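Local atomic coordinates of oxidoreductase (PDB entry 1ZH8), a protein that binds NADP in a Rossmann-fold domain and is probably a dehydrogenase acting on CH-OH groups, a member of the GFO/IDH/MocA oxidoreductase family. Residues 88-91 with 97-100; 76-81 with 105-110; 128-133 with 312-317; 48-51 with 57-60. One frame throughout, in Å; residues are numbered along the deposited sequence.

Contact 1: 88-91 with 97-100; sequences LTLP and PFIE. With NAP (NADP nicotinamide-adenine-dinucleotide phosphate), chain D.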
# COMPACT_ATOMS: atom_id res chain seq x y z
N LEU A 88 -35.20 0.22 5.42
CA LEU A 88 -34.98 0.99 4.21
C LEU A 88 -33.84 0.40 3.40
O LEU A 88 -32.69 0.35 3.87
CB LEU A 88 -34.70 2.46 4.53
CG LEU A 88 -35.55 3.13 5.62
CD1 LEU A 88 -35.06 4.56 5.97
CD2 LEU A 88 -37.02 3.12 5.25
N THR A 89 -34.17 -0.08 2.20
CA THR A 89 -33.17 -0.58 1.26
C THR A 89 -33.29 0.23 -0.02
O THR A 89 -33.76 -0.26 -1.05
CB THR A 89 -33.37 -2.08 0.98
OG1 THR A 89 -34.78 -2.36 0.87
CG2 THR A 89 -32.79 -2.91 2.13
N LEU A 90 -32.86 1.49 0.06
CA LEU A 90 -33.14 2.49 -0.95
C LEU A 90 -31.87 3.05 -1.54
O LEU A 90 -30.77 2.81 -1.01
CB LEU A 90 -33.89 3.64 -0.29
CG LEU A 90 -35.23 3.23 0.29
CD1 LEU A 90 -35.69 4.27 1.28
CD2 LEU A 90 -36.23 3.07 -0.81
N PRO A 91 -32.02 3.82 -2.64
CA PRO A 91 -30.93 4.67 -3.09
C PRO A 91 -30.50 5.55 -1.91
O PRO A 91 -31.35 6.16 -1.24
CB PRO A 91 -31.58 5.53 -4.19
CG PRO A 91 -32.68 4.68 -4.73
CD PRO A 91 -33.19 3.91 -3.53
N PRO A 97 -34.03 11.89 4.32
CA PRO A 97 -35.45 12.29 4.44
C PRO A 97 -36.37 11.18 4.94
O PRO A 97 -37.32 11.47 5.67
CB PRO A 97 -35.83 12.73 3.01
CG PRO A 97 -34.79 12.16 2.12
CD PRO A 97 -33.52 12.08 2.95
N PHE A 98 -36.07 9.92 4.59
CA PHE A 98 -36.94 8.80 4.98
C PHE A 98 -36.80 8.43 6.46
O PHE A 98 -37.78 8.10 7.13
CB PHE A 98 -36.73 7.60 4.07
CG PHE A 98 -37.50 7.65 2.78
CD1 PHE A 98 -37.69 8.86 2.10
CD2 PHE A 98 -38.06 6.48 2.24
CE1 PHE A 98 -38.43 8.90 0.90
CE2 PHE A 98 -38.76 6.51 1.05
CZ PHE A 98 -38.96 7.71 0.37
N ILE A 99 -35.57 8.50 6.97
CA ILE A 99 -35.34 8.32 8.41
C ILE A 99 -36.12 9.38 9.18
O ILE A 99 -36.82 9.06 10.14
CB ILE A 99 -33.83 8.34 8.75
CG1 ILE A 99 -33.16 7.04 8.27
CG2 ILE A 99 -33.61 8.59 10.27
CD1 ILE A 99 -31.62 7.09 8.20
N GLU A 100 -36.04 10.62 8.72
CA GLU A 100 -36.75 11.71 9.39
C GLU A 100 -38.25 11.49 9.37
O GLU A 100 -38.93 11.77 10.37
CB GLU A 100 -36.43 13.08 8.77
CG GLU A 100 -36.93 14.24 9.64
CD GLU A 100 -36.48 15.60 9.16
OE1 GLU A 100 -35.68 15.68 8.21
OE2 GLU A 100 -36.93 16.61 9.75
PA NAP D . -31.71 -1.37 -5.89
O1A NAP D . -31.82 -2.74 -6.45
O2A NAP D . -31.76 -0.31 -6.92
O5B NAP D . -32.84 -1.19 -4.76
C5B NAP D . -33.41 0.07 -4.52
C4B NAP D . -34.91 -0.12 -4.41
O4B NAP D . -35.52 1.08 -3.94
C3B NAP D . -35.56 -0.43 -5.75
O3B NAP D . -36.59 -1.33 -5.47
C2B NAP D . -36.11 0.93 -6.15
O2B NAP D . -37.09 1.12 -7.16
C1B NAP D . -36.60 1.41 -4.80
N9A NAP D . -36.84 2.85 -4.82
C8A NAP D . -36.18 3.82 -5.54
N7A NAP D . -36.72 5.02 -5.23
C5A NAP D . -37.72 4.82 -4.33
C6A NAP D . -38.60 5.68 -3.69
N6A NAP D . -38.58 6.98 -3.93
N1A NAP D . -39.51 5.18 -2.79
C2A NAP D . -39.56 3.83 -2.55
N3A NAP D . -38.70 2.98 -3.19
C4A NAP D . -37.80 3.47 -4.06
O3 NAP D . -30.32 -1.24 -5.11
PN NAP D . -29.87 -2.20 -3.91
O1N NAP D . -30.96 -3.07 -3.36
O2N NAP D . -28.62 -2.72 -4.43
O5D NAP D . -29.48 -1.19 -2.71
C5D NAP D . -30.42 -0.61 -1.82
C4D NAP D . -29.72 -0.28 -0.51
O4D NAP D . -29.13 -1.46 0.01
C3D NAP D . -28.58 0.72 -0.74
O3D NAP D . -28.54 1.67 0.30
C2D NAP D . -27.32 -0.11 -0.70
O2D NAP D . -26.20 0.61 -0.23
C1D NAP D . -27.73 -1.25 0.21
N1N NAP D . -26.96 -2.46 -0.08
C2N NAP D . -26.22 -3.00 0.93
C3N NAP D . -25.45 -4.15 0.71
C7N NAP D . -24.82 -4.88 1.87
O7N NAP D . -24.04 -6.01 1.55
N7N NAP D . -25.00 -4.48 3.15
C4N NAP D . -25.45 -4.74 -0.56
C5N NAP D . -26.23 -4.18 -1.59
C6N NAP D . -26.98 -3.03 -1.33
P2B NAP D . -38.14 0.12 -7.86
O1X NAP D . -39.40 -0.03 -7.05
O2X NAP D . -37.54 -1.26 -8.05
O3X NAP D . -38.43 0.78 -9.20
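L88 and F98 form the closest backbone approach between 88-91 and 97-100, their CA atoms 8.1 Å apart. L88 ends a strand, 89-91 runs on as loop, and 97-100 is a turn of helix, with no backbone bond joining them; the gap is filled by branched and aromatic side chains. L88 CD1 lies between two helix residues, 3.9 Å from I99 CG1 and 4.0 Å from F98 CB. L90 sends CD1 to the F98 ring, 3.4 Å from CD2, the side chains crossing at about a right angle. With CG beside its backbone N (chi1 -62°), L90 forks between two partners: its CD2 sits 3.4 Å from N3A of the NADP adenine while CD1 serves the phenylalanine. F98 also nears the base, its CE2 and CZ each 4.1 Å from N1A, which lies obliquely to the ring. P91 adds its CD 3.6 Å from adenine C8A; L90 CD2 and P91 CD thus give the base apolar neighbours. The backbone supplies the polar grip, the nicotinamide-ribose hydroxyl O3D donating to L90 O at 2.8 Å. Replacing F98 by alanine is likely to leave L90 CD1 without its ring and open a gap beside the adenine. Around this buried contact, L88 and I99 both pack on V109 of strand 108-112, F98 stacks with Y74, and L88, L90 and F98 all reach V24 at the end of strand 19-24.

Contact 2: 76-81 with 105-110; sequences ELLESG and KGVHVI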
# COMPACT_ATOMS: atom_id res chain seq x y z
N GLU A 76 -47.81 6.65 3.44
CA GLU A 76 -49.05 5.95 3.78
C GLU A 76 -48.74 4.74 4.65
O GLU A 76 -49.45 4.48 5.63
CB GLU A 76 -49.87 5.52 2.55
CG GLU A 76 -51.22 4.87 2.92
CD GLU A 76 -52.12 4.48 1.73
OE1 GLU A 76 -51.64 4.47 0.57
OE2 GLU A 76 -53.31 4.16 1.96
N LEU A 77 -47.68 4.03 4.29
CA LEU A 77 -47.23 2.89 5.08
C LEU A 77 -46.99 3.34 6.51
O LEU A 77 -47.46 2.70 7.44
CB LEU A 77 -45.96 2.32 4.50
CG LEU A 77 -45.34 1.11 5.16
CD1 LEU A 77 -44.80 0.18 4.08
CD2 LEU A 77 -44.26 1.55 6.10
N LEU A 78 -46.30 4.47 6.66
CA LEU A 78 -45.95 5.00 7.97
C LEU A 78 -47.18 5.36 8.80
O LEU A 78 -47.11 5.33 10.02
CB LEU A 78 -45.03 6.22 7.87
CG LEU A 78 -43.54 6.11 7.53
CD1 LEU A 78 -42.91 7.52 7.53
CD2 LEU A 78 -42.76 5.16 8.44
N GLU A 79 -48.28 5.70 8.15
CA GLU A 79 -49.44 6.24 8.85
C GLU A 79 -50.49 5.14 9.07
O GLU A 79 -51.45 5.32 9.82
CB GLU A 79 -49.97 7.49 8.11
CG GLU A 79 -51.33 8.04 8.54
CD GLU A 79 -51.34 8.81 9.88
OE1 GLU A 79 -50.26 9.09 10.47
OE2 GLU A 79 -52.48 9.15 10.33
N SER A 80 -50.25 3.97 8.46
CA SER A 80 -51.22 2.88 8.44
C SER A 80 -51.46 2.24 9.80
O SER A 80 -52.46 1.56 9.99
CB SER A 80 -50.77 1.78 7.48
OG SER A 80 -49.65 1.10 8.02
N GLY A 81 -50.52 2.44 10.73
CA GLY A 81 -50.56 1.78 12.03
C GLY A 81 -50.11 0.31 11.99
O GLY A 81 -50.22 -0.40 12.99
N LYS A 105 -43.09 10.04 12.74
CA LYS A 105 -44.25 9.19 13.00
C LYS A 105 -44.09 8.27 14.22
O LYS A 105 -44.98 7.48 14.51
CB LYS A 105 -44.59 8.36 11.77
CG LYS A 105 -45.89 8.79 11.07
CD LYS A 105 -45.77 10.11 10.33
CE LYS A 105 -47.13 10.62 9.85
NZ LYS A 105 -48.13 10.89 10.94
N GLY A 106 -42.95 8.36 14.91
CA GLY A 106 -42.64 7.48 16.03
C GLY A 106 -42.39 6.03 15.63
O GLY A 106 -42.89 5.11 16.27
N VAL A 107 -41.60 5.81 14.59
CA VAL A 107 -41.34 4.45 14.10
C VAL A 107 -39.83 4.20 14.08
O VAL A 107 -39.08 5.04 13.60
CB VAL A 107 -41.97 4.25 12.68
CG1 VAL A 107 -41.42 3.04 12.01
CG2 VAL A 107 -43.49 4.16 12.78
N HIS A 108 -39.36 3.05 14.59
CA HIS A 108 -37.92 2.70 14.48
C HIS A 108 -37.51 2.49 13.03
O HIS A 108 -38.35 2.16 12.18
CB HIS A 108 -37.58 1.44 15.26
CG HIS A 108 -38.03 1.47 16.68
ND1 HIS A 108 -37.29 2.07 17.67
CD2 HIS A 108 -39.15 0.99 17.27
CE1 HIS A 108 -37.94 1.96 18.82
NE2 HIS A 108 -39.07 1.30 18.60
N VAL A 109 -36.23 2.66 12.76
CA VAL A 109 -35.70 2.50 11.41
C VAL A 109 -34.42 1.65 11.43
O VAL A 109 -33.49 1.94 12.18
CB VAL A 109 -35.28 3.86 10.76
CG1 VAL A 109 -35.11 3.69 9.26
CG2 VAL A 109 -36.27 4.94 11.03
N ILE A 110 -34.40 0.59 10.62
CA ILE A 110 -33.15 -0.01 10.20
C ILE A 110 -32.87 0.38 8.75
O ILE A 110 -33.70 0.22 7.86
CB ILE A 110 -33.10 -1.54 10.42
CG1 ILE A 110 -31.75 -2.10 9.96
CG2 ILE A 110 -34.29 -2.25 9.75
CD1 ILE A 110 -31.44 -3.52 10.52
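The E79 carboxylate, the flat group in this contact, is approached by K105 NZ on the syn side of OE1, 2.8 Å away. The ammonium of this hydrogen-bonded salt bridge stands 30° out of the carboxylate plane, neither squarely in it nor over its face. Both chains bend to meet: E79 at chi2 (75°), turning a carboxylate whose CB does not point at 105-110 toward the lysine, and K105 at chi2 and chi4. Long flexible residues suit this solvent-facing edge, where the ends can adjust while the stems pack. Underneath, K105 CG lies against L78, 3.8 Å from its O. In this Rossmann domain helix 74-79 leads toward strand 85-88, whose neighbour 108-112 follows helix 95-104; residues 105-107 join those last two elements. G106 adopts positive phi in a Schellman motif closing helix 95-104, a backbone shape glycine takes easily, and G81 has positive phi after helix 74-79. Further in, L78 CD2 meets V107 CG1 at 4.4 Å, a loose apolar touch of two buried branched residues. S80 OG donates to L77 O at 2.8 Å, and that carbonyl also accepts from S80 N, so that L77 O takes two bonds from one serine.

Contact 3: 128-133 with 312-317; sequences LSEKSE and SPVQAL. With EDO (1,2-ethanediol), chain G.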
# COMPACT_ATOMS: atom_id res chain seq x y z
N LEU A 128 -30.68 13.60 14.21
CA LEU A 128 -32.07 13.11 14.32
C LEU A 128 -32.12 11.86 15.19
O LEU A 128 -33.04 11.67 15.99
CB LEU A 128 -32.66 12.77 12.95
CG LEU A 128 -32.96 13.87 11.92
CD1 LEU A 128 -33.25 13.21 10.56
CD2 LEU A 128 -34.10 14.81 12.33
N SER A 129 -31.14 10.99 14.99
CA SER A 129 -30.96 9.81 15.80
C SER A 129 -30.81 10.15 17.29
O SER A 129 -31.51 9.58 18.14
CB SER A 129 -29.71 9.08 15.34
OG SER A 129 -29.41 8.04 16.23
N GLU A 130 -29.90 11.08 17.58
CA GLU A 130 -29.60 11.47 18.95
C GLU A 130 -30.72 12.25 19.64
O GLU A 130 -30.81 12.20 20.85
CB GLU A 130 -28.25 12.20 19.07
CG GLU A 130 -27.13 11.31 19.69
CD GLU A 130 -25.72 11.54 19.10
OE1 GLU A 130 -25.42 12.66 18.63
OE2 GLU A 130 -24.89 10.60 19.11
N LYS A 131 -31.56 12.94 18.87
CA LYS A 131 -32.69 13.67 19.46
C LYS A 131 -33.96 12.82 19.66
O LYS A 131 -34.79 13.14 20.50
CB LYS A 131 -32.98 15.00 18.72
CG LYS A 131 -31.98 16.15 19.09
CD LYS A 131 -32.29 17.51 18.44
N SER A 132 -34.08 11.73 18.91
CA SER A 132 -35.26 10.86 18.98
C SER A 132 -35.16 9.75 20.03
O SER A 132 -34.07 9.30 20.37
CB SER A 132 -35.52 10.21 17.62
OG SER A 132 -36.68 9.41 17.72
N GLU A 133 -36.32 9.29 20.53
CA GLU A 133 -36.37 8.15 21.44
C GLU A 133 -36.36 6.81 20.66
O GLU A 133 -35.95 5.77 21.19
CB GLU A 133 -37.59 8.24 22.38
N SER A 312 -25.05 1.72 15.46
CA SER A 312 -24.86 3.16 15.73
C SER A 312 -24.64 4.07 14.51
O SER A 312 -23.70 3.88 13.73
CB SER A 312 -23.66 3.30 16.67
OG SER A 312 -23.05 4.56 16.49
N PRO A 313 -25.52 5.06 14.33
CA PRO A 313 -25.31 6.06 13.27
C PRO A 313 -23.91 6.72 13.30
O PRO A 313 -23.33 6.95 12.24
CB PRO A 313 -26.42 7.10 13.55
CG PRO A 313 -27.51 6.29 14.15
CD PRO A 313 -26.79 5.28 15.04
N VAL A 314 -23.39 7.00 14.50
CA VAL A 314 -22.07 7.60 14.69
C VAL A 314 -20.98 6.72 14.09
O VAL A 314 -20.06 7.21 13.42
CB VAL A 314 -21.81 7.88 16.22
CG1 VAL A 314 -20.38 8.34 16.50
CG2 VAL A 314 -22.79 8.93 16.75
N GLN A 315 -21.10 5.41 14.28
CA GLN A 315 -20.15 4.44 13.71
C GLN A 315 -20.16 4.50 12.19
O GLN A 315 -19.10 4.45 11.54
CB GLN A 315 -20.46 3.01 14.16
CG GLN A 315 -20.14 2.70 15.63
CD GLN A 315 -18.65 2.79 15.89
OE1 GLN A 315 -17.85 2.16 15.20
NE2 GLN A 315 -18.27 3.62 16.87
N ALA A 316 -21.36 4.62 11.62
CA ALA A 316 -21.50 4.57 10.17
C ALA A 316 -20.96 5.86 9.60
O ALA A 316 -20.37 5.88 8.51
CB ALA A 316 -22.95 4.38 9.78
N LEU A 317 -21.15 6.94 10.35
CA LEU A 317 -20.67 8.23 9.90
C LEU A 317 -19.14 8.18 9.84
O LEU A 317 -18.54 8.65 8.87
CB LEU A 317 -21.19 9.35 10.80
CG LEU A 317 -20.88 10.75 10.24
CD1 LEU A 317 -21.64 11.00 8.98
CD2 LEU A 317 -21.15 11.86 11.27
C1 EDO G . -35.63 1.63 22.87
O1 EDO G . -36.60 0.90 22.11
C2 EDO G . -34.85 2.57 21.95
O2 EDO G . -35.69 3.11 20.92
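S129 and P313 meet where helix 119-131 of the Rossmann domain approaches the start of helix 313-329. From S129, CB rests 3.7 Å from P313 CG, and the side chain then extends to OG, which is 3.3 Å from the same CG and 4.0 Å from P313 CD. The hydroxyl oxygen thus comes up to the CG corner of the proline ring; chi1 of 172° sets it anti to the backbone N and carries it toward the other helix. A residue as small as serine is consistent with the 7.2 Å between S129 CA and P313 CA, and proline, having no N-H to offer, fits the first turn of a helix. Before it, S312 is the N-cap: its OG accepts from Q315 N at 3.1 Å with an N-H...O angle of 161°, tying off an amide that has no carbonyl of an earlier turn. Beside the pair, E130 bends at chi2 so that OE2 reaches V314 CG2 at 3.6 Å, the two side chains crossing at about a right angle. V136 of strand 136-139 touches both S129 and P313. No hydrogen bond or ion pair is found between the segments, so the contact rests on van der Waals touch and is probably not very specific.

Contact 4: 48-51 with 57-60; sequences TAVT and HAEE. With NAP (NADP nicotinamide-adenine-dinucleotide phosphate), chain D.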
# COMPACT_ATOMS: atom_id res chain seq x y z
N THR A 48 -45.34 -6.89 7.75
CA THR A 48 -46.74 -6.55 7.69
C THR A 48 -47.05 -5.54 6.58
O THR A 48 -48.22 -5.37 6.22
CB THR A 48 -47.17 -5.92 9.01
OG1 THR A 48 -46.28 -4.83 9.32
CG2 THR A 48 -47.13 -6.94 10.12
N ALA A 49 -46.01 -4.86 6.06
CA ALA A 49 -46.21 -3.84 5.02
C ALA A 49 -45.03 -3.71 4.09
O ALA A 49 -43.90 -4.00 4.46
CB ALA A 49 -46.58 -2.48 5.62
N VAL A 50 -45.30 -3.21 2.89
CA VAL A 50 -44.35 -3.22 1.80
C VAL A 50 -44.69 -2.06 0.87
O VAL A 50 -45.88 -1.72 0.68
CB VAL A 50 -44.40 -4.60 1.07
CG1 VAL A 50 -44.13 -4.49 -0.39
CG2 VAL A 50 -43.43 -5.59 1.72
N THR A 51 -43.66 -1.41 0.33
CA THR A 51 -43.85 -0.32 -0.62
C THR A 51 -42.60 -0.20 -1.49
O THR A 51 -41.50 -0.53 -1.05
CB THR A 51 -44.14 1.00 0.11
OG1 THR A 51 -44.59 1.99 -0.82
CG2 THR A 51 -42.91 1.51 0.86
N HIS A 57 -43.12 -4.35 -8.55
CA HIS A 57 -41.95 -4.81 -7.80
C HIS A 57 -42.29 -5.08 -6.34
O HIS A 57 -41.80 -6.05 -5.74
CB HIS A 57 -40.81 -3.80 -7.90
CG HIS A 57 -40.12 -3.80 -9.23
ND1 HIS A 57 -38.96 -3.09 -9.47
CD2 HIS A 57 -40.43 -4.43 -10.39
CE1 HIS A 57 -38.59 -3.27 -10.73
NE2 HIS A 57 -39.46 -4.08 -11.31
N ALA A 58 -43.13 -4.21 -5.77
CA ALA A 58 -43.59 -4.35 -4.39
C ALA A 58 -44.54 -5.53 -4.26
O ALA A 58 -44.55 -6.21 -3.22
CB ALA A 58 -44.29 -3.08 -3.91
N GLU A 59 -45.34 -5.76 -5.31
CA GLU A 59 -46.28 -6.88 -5.35
C GLU A 59 -45.57 -8.24 -5.47
O GLU A 59 -45.95 -9.20 -4.79
CB GLU A 59 -47.29 -6.70 -6.47
CG GLU A 59 -48.29 -5.56 -6.23
CD GLU A 59 -49.17 -5.28 -7.45
OE1 GLU A 59 -48.75 -5.61 -8.59
OE2 GLU A 59 -50.28 -4.73 -7.27
N GLU A 60 -44.53 -8.31 -6.31
CA GLU A 60 -43.70 -9.52 -6.44
C GLU A 60 -43.04 -9.82 -5.10
O GLU A 60 -43.02 -10.95 -4.65
CB GLU A 60 -42.60 -9.34 -7.51
CG GLU A 60 -43.05 -9.38 -8.97
CD GLU A 60 -42.05 -8.68 -9.94
OE1 GLU A 60 -40.85 -8.50 -9.61
OE2 GLU A 60 -42.49 -8.30 -11.06
PA NAP D . -31.71 -1.37 -5.89
O1A NAP D . -31.82 -2.74 -6.45
O2A NAP D . -31.76 -0.31 -6.92
O5B NAP D . -32.84 -1.19 -4.76
C5B NAP D . -33.41 0.07 -4.52
C4B NAP D . -34.91 -0.12 -4.41
O4B NAP D . -35.52 1.08 -3.94
C3B NAP D . -35.56 -0.43 -5.75
O3B NAP D . -36.59 -1.33 -5.47
C2B NAP D . -36.11 0.93 -6.15
O2B NAP D . -37.09 1.12 -7.16
C1B NAP D . -36.60 1.41 -4.80
N9A NAP D . -36.84 2.85 -4.82
C8A NAP D . -36.18 3.82 -5.54
N7A NAP D . -36.72 5.02 -5.23
C5A NAP D . -37.72 4.82 -4.33
C6A NAP D . -38.60 5.68 -3.69
N6A NAP D . -38.58 6.98 -3.93
N1A NAP D . -39.51 5.18 -2.79
C2A NAP D . -39.56 3.83 -2.55
N3A NAP D . -38.70 2.98 -3.19
C4A NAP D . -37.80 3.47 -4.06
O3 NAP D . -30.32 -1.24 -5.11
PN NAP D . -29.87 -2.20 -3.91
O1N NAP D . -30.96 -3.07 -3.36
O2N NAP D . -28.62 -2.72 -4.43
O5D NAP D . -29.48 -1.19 -2.71
C5D NAP D . -30.42 -0.61 -1.82
C4D NAP D . -29.72 -0.28 -0.51
O4D NAP D . -29.13 -1.46 0.01
C3D NAP D . -28.58 0.72 -0.74
O3D NAP D . -28.54 1.67 0.30
C2D NAP D . -27.32 -0.11 -0.70
O2D NAP D . -26.20 0.61 -0.23
C1D NAP D . -27.73 -1.25 0.21
N1N NAP D . -26.96 -2.46 -0.08
C2N NAP D . -26.22 -3.00 0.93
C3N NAP D . -25.45 -4.15 0.71
C7N NAP D . -24.82 -4.88 1.87
O7N NAP D . -24.04 -6.01 1.55
N7N NAP D . -25.00 -4.48 3.15
C4N NAP D . -25.45 -4.74 -0.56
C5N NAP D . -26.23 -4.18 -1.59
C6N NAP D . -26.98 -3.03 -1.33
P2B NAP D . -38.14 0.12 -7.86
O1X NAP D . -39.40 -0.03 -7.05
O2X NAP D . -37.54 -1.26 -8.05
O3X NAP D . -38.43 0.78 -9.20
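The beta-alpha-beta unit of strand 45-51, helix 55-65 and strand 69-71 brings V50 against A58, at the part of a Rossmann fold that commonly receives the adenosine ribose. V50 CG1 lies 3.8 Å from A58 CB and 3.3 Å from A58 O, while A58 CB also approaches T51 C at 4.1 Å. The CA atoms of T51 and A58 are just 5.5 Å apart, and alanine suits the helix here because little more than a methyl fits at that spacing. One residue earlier, H57 turns to the cofactor: with CG beside the backbone N (chi1 -74°), its ring presents ND1 at the edge, and ND1 donates to O2X of the NADP 2'-phosphate at 2.7 Å. The N-H...O angle is 163°, and the oxygen lies in the plane of the imidazole. A leucine here would probably leave O2X without this donor and weaken the hold on the phosphate that separates NADP from NAD. S52 and T54, in the loop between strand and helix, add further hydrogen bonds to the cofactor. The strand is flanked by 19-24, whose I23 touches V50, and by 69-71, whose F71 O bonds T51 OG1; V70 of that strand touches A58.

Contacts 1 and 4 are buried, mainly apolar packings of a strand, or the loop after one, on a helix; each also touches NADP, contact 1 along the adenine and nicotinamide ribose, contact 4 at the 2'-phosphate. Contact 2 is only partly buried, apolar inside and ionic at its outer side. It borders both: V109 packs on L88 and I99 of contact 1, and L77 on A49 of contact 4. Strands 45-51, 85-88 and 108-112 belong to one parallel sheet. Contact 3 also lies partly at the surface but joins the Rossmann domain to helix 313-329, much later in the chain, with neither ion pair nor cofactor. Contacts 3 and 4 are farthest apart, centres about 27 Å.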